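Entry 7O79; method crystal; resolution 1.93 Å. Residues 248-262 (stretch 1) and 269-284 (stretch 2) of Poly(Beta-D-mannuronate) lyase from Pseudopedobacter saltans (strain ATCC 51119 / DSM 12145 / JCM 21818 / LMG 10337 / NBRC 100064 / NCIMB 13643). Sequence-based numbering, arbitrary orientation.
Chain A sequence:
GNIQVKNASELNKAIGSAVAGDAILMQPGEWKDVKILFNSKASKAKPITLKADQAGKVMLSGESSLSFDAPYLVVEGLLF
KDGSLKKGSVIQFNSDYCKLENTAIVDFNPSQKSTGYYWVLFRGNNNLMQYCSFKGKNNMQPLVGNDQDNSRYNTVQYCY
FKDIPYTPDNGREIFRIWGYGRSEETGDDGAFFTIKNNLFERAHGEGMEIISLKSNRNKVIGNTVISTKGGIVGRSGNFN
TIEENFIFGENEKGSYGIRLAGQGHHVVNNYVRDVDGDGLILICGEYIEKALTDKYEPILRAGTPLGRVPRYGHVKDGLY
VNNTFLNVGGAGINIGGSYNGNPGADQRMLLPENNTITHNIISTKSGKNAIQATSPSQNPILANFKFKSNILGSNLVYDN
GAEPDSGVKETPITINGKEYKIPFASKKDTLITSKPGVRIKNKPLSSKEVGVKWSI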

# COMPACT_ATOMS: atom_id res chain seq x y z
N PHE A 248 6.92 12.07 6.75
CA PHE A 248 7.67 13.32 6.77
C PHE A 248 7.49 13.96 5.40
O PHE A 248 8.25 13.70 4.47
CB PHE A 248 9.15 13.09 7.06
CG PHE A 248 9.43 12.48 8.40
CD1 PHE A 248 9.37 13.24 9.55
CD2 PHE A 248 9.78 11.14 8.50
CE1 PHE A 248 9.62 12.67 10.80
CE2 PHE A 248 10.05 10.57 9.75
CZ PHE A 248 9.97 11.35 10.90
N GLY A 249 6.47 14.81 5.27
CA GLY A 249 6.15 15.38 3.97
C GLY A 249 7.17 16.37 3.44
O GLY A 249 7.20 16.61 2.23
N GLU A 250 7.99 16.96 4.31
CA GLU A 250 8.95 17.98 3.88
C GLU A 250 8.26 19.02 2.98
O GLU A 250 8.83 19.49 2.00
CB GLU A 250 10.14 17.34 3.17
CG GLU A 250 11.00 16.50 4.10
CD GLU A 250 12.18 15.86 3.38
OE1 GLU A 250 12.94 15.09 4.02
OE2 GLU A 250 12.36 16.13 2.17
N ASN A 251 7.01 19.33 3.32
CA ASN A 251 6.16 20.26 2.58
C ASN A 251 6.11 19.95 1.09
O ASN A 251 5.97 20.84 0.26
CB ASN A 251 6.59 21.70 2.83
CG ASN A 251 6.43 22.08 4.27
OD1 ASN A 251 5.44 21.72 4.90
ND2 ASN A 251 7.43 22.75 4.82
N GLU A 252 6.21 18.67 0.74
CA GLU A 252 6.04 18.29 -0.66
C GLU A 252 4.63 18.63 -1.11
O GLU A 252 3.65 18.23 -0.47
CB GLU A 252 6.30 16.79 -0.85
CG GLU A 252 5.92 16.26 -2.24
CD GLU A 252 6.99 16.52 -3.28
OE1 GLU A 252 6.64 16.68 -4.47
OE2 GLU A 252 8.18 16.56 -2.93
N LYS A 253 4.52 19.38 -2.20
CA LYS A 253 3.21 19.67 -2.76
C LYS A 253 2.46 18.37 -3.06
O LYS A 253 3.02 17.46 -3.66
CB LYS A 253 3.35 20.51 -4.03
CG LYS A 253 2.09 21.26 -4.41
N GLY A 254 1.20 18.29 -2.63
CA GLY A 254 0.38 17.11 -2.87
C GLY A 254 0.50 16.00 -1.84
O GLY A 254 -0.26 15.02 -1.92
N SER A 255 1.44 16.08 -0.90
CA SER A 255 1.52 15.10 0.16
C SER A 255 0.38 15.25 1.15
O SER A 255 -0.09 16.36 1.45
CB SER A 255 2.86 15.22 0.90
OG SER A 255 3.01 16.53 1.44
N TYR A 256 -0.06 14.13 1.69
CA TYR A 256 -0.98 14.16 2.81
C TYR A 256 -0.79 12.90 3.64
O TYR A 256 0.11 12.09 3.38
CB TYR A 256 -2.40 14.40 2.31
CG TYR A 256 -3.13 13.27 1.60
CD1 TYR A 256 -3.87 12.33 2.31
CD2 TYR A 256 -3.18 13.23 0.21
CE1 TYR A 256 -4.59 11.32 1.65
CE2 TYR A 256 -3.89 12.24 -0.46
CZ TYR A 256 -4.60 11.29 0.27
OH TYR A 256 -5.32 10.33 -0.41
N GLY A 257 -1.61 12.76 4.68
CA GLY A 257 -1.39 11.72 5.66
C GLY A 257 -2.11 10.42 5.40
O GLY A 257 -1.73 9.62 4.53
N ILE A 258 -3.15 10.18 6.19
CA ILE A 258 -3.89 8.92 6.19
C ILE A 258 -5.34 9.19 5.83
O ILE A 258 -5.93 10.18 6.28
CB ILE A 258 -3.74 8.22 7.56
CG1 ILE A 258 -2.26 7.88 7.81
CG2 ILE A 258 -4.60 6.98 7.65
CD1 ILE A 258 -1.89 7.66 9.28
N ARG A 259 -5.91 8.33 4.99
CA ARG A 259 -7.30 8.46 4.55
C ARG A 259 -7.99 7.10 4.56
O ARG A 259 -7.45 6.12 4.03
CB ARG A 259 -7.37 9.08 3.17
CG ARG A 259 -8.69 8.85 2.48
CD ARG A 259 -8.95 9.89 1.41
NE ARG A 259 -8.27 9.64 0.14
CZ ARG A 259 -8.74 8.88 -0.85
NH1 ARG A 259 -9.89 8.21 -0.71
NH2 ARG A 259 -8.06 8.77 -1.99
N LEU A 260 -9.19 7.04 5.16
CA LEU A 260 -9.89 5.77 5.31
C LEU A 260 -11.33 5.88 4.83
O LEU A 260 -12.01 6.88 5.09
CB LEU A 260 -9.95 5.28 6.78
CG LEU A 260 -8.79 4.54 7.43
CD1 LEU A 260 -8.49 3.23 6.69
CD2 LEU A 260 -7.57 5.42 7.56
N ALA A 261 -11.80 4.80 4.19
CA ALA A 261 -13.22 4.44 4.17
C ALA A 261 -13.38 3.10 4.88
O ALA A 261 -12.46 2.28 4.89
CB ALA A 261 -13.76 4.33 2.74
N GLY A 262 -14.56 2.86 5.47
CA GLY A 262 -14.87 1.55 6.00
C GLY A 262 -14.81 1.48 7.52
O GLY A 262 -14.50 2.45 8.22
N ASN A 269 -0.69 5.48 16.70
CA ASN A 269 0.75 5.71 16.83
C ASN A 269 1.42 6.12 15.52
O ASN A 269 2.60 5.82 15.30
CB ASN A 269 1.46 4.49 17.42
CG ASN A 269 1.07 4.27 18.87
OD1 ASN A 269 1.06 5.21 19.66
ND2 ASN A 269 0.74 3.03 19.23
N ASN A 270 0.70 6.85 14.66
CA ASN A 270 1.28 7.40 13.44
C ASN A 270 1.77 8.83 13.67
O ASN A 270 1.12 9.63 14.34
CB ASN A 270 0.27 7.36 12.29
CG ASN A 270 -0.24 5.94 12.02
OD1 ASN A 270 0.50 5.11 11.50
ND2 ASN A 270 -1.47 5.65 12.42
N TYR A 271 2.92 9.15 13.08
CA TYR A 271 3.51 10.48 13.16
C TYR A 271 3.52 11.11 11.77
O TYR A 271 4.26 10.66 10.88
CB TYR A 271 4.92 10.39 13.73
CG TYR A 271 5.55 11.73 14.02
CD1 TYR A 271 5.38 12.34 15.25
CD2 TYR A 271 6.37 12.36 13.09
CE1 TYR A 271 5.96 13.54 15.55
CE2 TYR A 271 6.96 13.58 13.38
CZ TYR A 271 6.75 14.16 14.61
OH TYR A 271 7.32 15.36 14.94
N VAL A 272 2.72 12.15 11.58
CA VAL A 272 2.58 12.84 10.29
C VAL A 272 2.96 14.30 10.49
O VAL A 272 2.45 14.95 11.40
CB VAL A 272 1.15 12.72 9.74
CG1 VAL A 272 1.02 13.44 8.40
CG2 VAL A 272 0.75 11.25 9.61
N ARG A 273 3.85 14.81 9.63
CA ARG A 273 4.19 16.21 9.75
C ARG A 273 4.62 16.79 8.41
O ARG A 273 5.16 16.09 7.55
CB ARG A 273 5.26 16.43 10.83
CG ARG A 273 6.60 15.77 10.56
CD ARG A 273 7.70 16.46 11.38
NE ARG A 273 7.62 17.90 11.21
CZ ARG A 273 7.42 18.79 12.19
NH1 ARG A 273 7.26 18.39 13.44
NH2 ARG A 273 7.36 20.09 11.88
N ASP A 274 4.35 18.09 8.25
CA ASP A 274 4.79 18.86 7.08
C ASP A 274 4.23 18.28 5.79
O ASP A 274 4.91 18.16 4.78
CB ASP A 274 6.32 18.97 6.99
CG ASP A 274 6.98 19.24 8.34
OD1 ASP A 274 6.53 20.13 9.08
OD2 ASP A 274 8.01 18.59 8.65
N VAL A 275 2.98 17.87 5.84
CA VAL A 275 2.29 17.48 4.62
C VAL A 275 1.49 18.67 4.14
O VAL A 275 1.12 19.57 4.91
CB VAL A 275 1.41 16.22 4.78
CG1 VAL A 275 2.28 14.98 5.05
CG2 VAL A 275 0.42 16.43 5.90
N ASP A 276 1.24 18.68 2.83
CA ASP A 276 0.52 19.76 2.19
C ASP A 276 -0.98 19.67 2.44
O ASP A 276 -1.64 20.71 2.55
CB ASP A 276 0.83 19.72 0.69
CG ASP A 276 0.34 20.94 -0.05
OD1 ASP A 276 0.23 22.01 0.59
OD2 ASP A 276 0.08 20.82 -1.27
N GLY A 277 -1.53 18.46 2.54
CA GLY A 277 -2.95 18.22 2.71
C GLY A 277 -3.33 17.89 4.14
O GLY A 277 -2.74 18.42 5.09
N ASP A 278 -4.33 17.02 4.31
CA ASP A 278 -4.86 16.68 5.62
C ASP A 278 -4.03 15.60 6.31
O ASP A 278 -3.37 14.78 5.66
CB ASP A 278 -6.32 16.21 5.53
CG ASP A 278 -7.28 17.27 4.99
OD1 ASP A 278 -6.89 18.45 4.85
OD2 ASP A 278 -8.46 16.93 4.74
N GLY A 279 -4.09 15.57 7.64
CA GLY A 279 -3.38 14.55 8.39
C GLY A 279 -4.11 13.22 8.38
O GLY A 279 -3.51 12.17 8.11
N LEU A 280 -5.41 13.27 8.64
CA LEU A 280 -6.28 12.10 8.69
C LEU A 280 -7.62 12.46 8.07
O LEU A 280 -8.25 13.45 8.47
CB LEU A 280 -6.49 11.63 10.14
CG LEU A 280 -7.44 10.46 10.40
CD1 LEU A 280 -7.04 9.18 9.63
CD2 LEU A 280 -7.57 10.20 11.91
N ILE A 281 -8.05 11.67 7.09
CA ILE A 281 -9.33 11.89 6.43
C ILE A 281 -10.21 10.67 6.67
O ILE A 281 -9.84 9.56 6.29
CB ILE A 281 -9.17 12.13 4.92
CG1 ILE A 281 -8.40 13.43 4.66
CG2 ILE A 281 -10.56 12.13 4.23
CD1 ILE A 281 -7.84 13.52 3.22
N LEU A 282 -11.36 10.90 7.30
CA LEU A 282 -12.40 9.89 7.42
C LEU A 282 -13.46 10.25 6.39
O LEU A 282 -14.17 11.25 6.56
CB LEU A 282 -12.99 9.90 8.83
CG LEU A 282 -11.96 9.71 9.95
CD1 LEU A 282 -12.69 9.41 11.24
CD2 LEU A 282 -10.96 8.62 9.62
N ILE A 283 -13.56 9.47 5.31
CA ILE A 283 -14.38 9.89 4.17
C ILE A 283 -15.83 9.48 4.40
O ILE A 283 -16.14 8.55 5.16
CB ILE A 283 -13.82 9.31 2.85
CG1 ILE A 283 -14.25 10.18 1.65
CG2 ILE A 283 -14.25 7.87 2.67
CD1 ILE A 283 -13.45 9.95 0.38
N CYS A 284 -16.76 10.21 3.77
CA CYS A 284 -18.17 9.89 3.93
C CYS A 284 -18.52 8.64 3.12
O CYS A 284 -18.04 8.44 2.00
CB CYS A 284 -19.04 11.06 3.47
SG CYS A 284 -18.88 12.57 4.45
O HOH W 1 8.75 16.51 7.09

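The two stretches meet as neighbouring parallel rungs of a β-sheet, joined mainly by backbone hydrogen bonds and reinforced by side chains that pair with their counterparts on each face. The axes of strand 255-260 and strand 280-283 approach to 4.5 Å with their N-to-C directions 23° apart, and together the stretches bury 1088 Å².

The register is fixed by a regular ladder. Ile258 N donates to Gly279 O (2.8 Å, N-H...O 164°), Ile281 N to Ile258 O (2.7 Å), Leu260 N to Ile281 O (2.8 Å) and Ile283 N to Leu260 O (3.0 Å, 176°). Ile258 and Leu260 thus each use both N and O, bonding to residues before and after their bridge partners, Leu280 and Leu282, which is the signature of parallel pairing. Short CA-H...O contacts supplement it, such as Leu280 CA to Ile258 O at 3.1 Å and Arg259 CA to Ile281 O at 3.3 Å.

Alternation along the strands sorts the side chains. Ile258, Leu260, Leu280 and Leu282 share one face, where buried aliphatic groups pack together: Ile258 CG2 lies 3.8 Å from Leu280 CD1, and Leu260 CD2 is 4.3 Å from the same Leu280 CD1. Ile258 also reaches back, its CD1 coming within 3.6 Å of Asn270 CG. On the other face Arg259 pairs with Ile281, its aliphatic CD resting 3.9 Å from Ile281 CG2. Arg259 NE donates to Tyr256 OH (3.1 Å) within the stretch, and NH2 is bonded elsewhere in the structure. Beyond the ladder, Ala261 CB packs 3.6 Å from Ile283 CG2.

Before this ladder, the chain needs glycine for close approach. An ideal CB on Gly257 would lie 2.0 Å from Gly279 O, and one on Gly277 would fall 2.9 Å from Tyr256 CB; both would clash. At this close approach Gly257 N donates to Asp278 O (2.9 Å) and Gly277 N to Ser255 O (2.8 Å).

A type II turn from Glu252 to Ser255 is tied to the second stretch by polar groups. Ser255 OG donates to Glu252 O at 2.6 Å within the turn and accepts from Asp276 N at 3.1 Å, so one hydroxyl links the turn to its neighbour. The Asp276 carboxylate answers in the reverse direction, its OD2 accepting from Gly254 N at 3.1 Å with a nearly straight angle of 173°.

At the opening of stretch 1, a separate parallel bridge pairs Phe248 with Arg273. Gly249 N donates to Arg273 O (2.9 Å), and Asn251 N to Asp274 O (2.8 Å). The Phe248 and Tyr271 rings meet obliquely, with planes at 52° and CE1 of Phe248 3.8 Å from CE2 of Tyr271, while Phe248 CD1 lies 3.9 Å from Arg273 CG. Within stretch 2, Arg273 and Asp274 form a salt bridge (NE to OD2, 2.7 Å) that sets opposite charges together. A water extends this network across the stretches, accepting from Glu250 N (2.9 Å) and donating to Asp274 OD2 (2.7 Å).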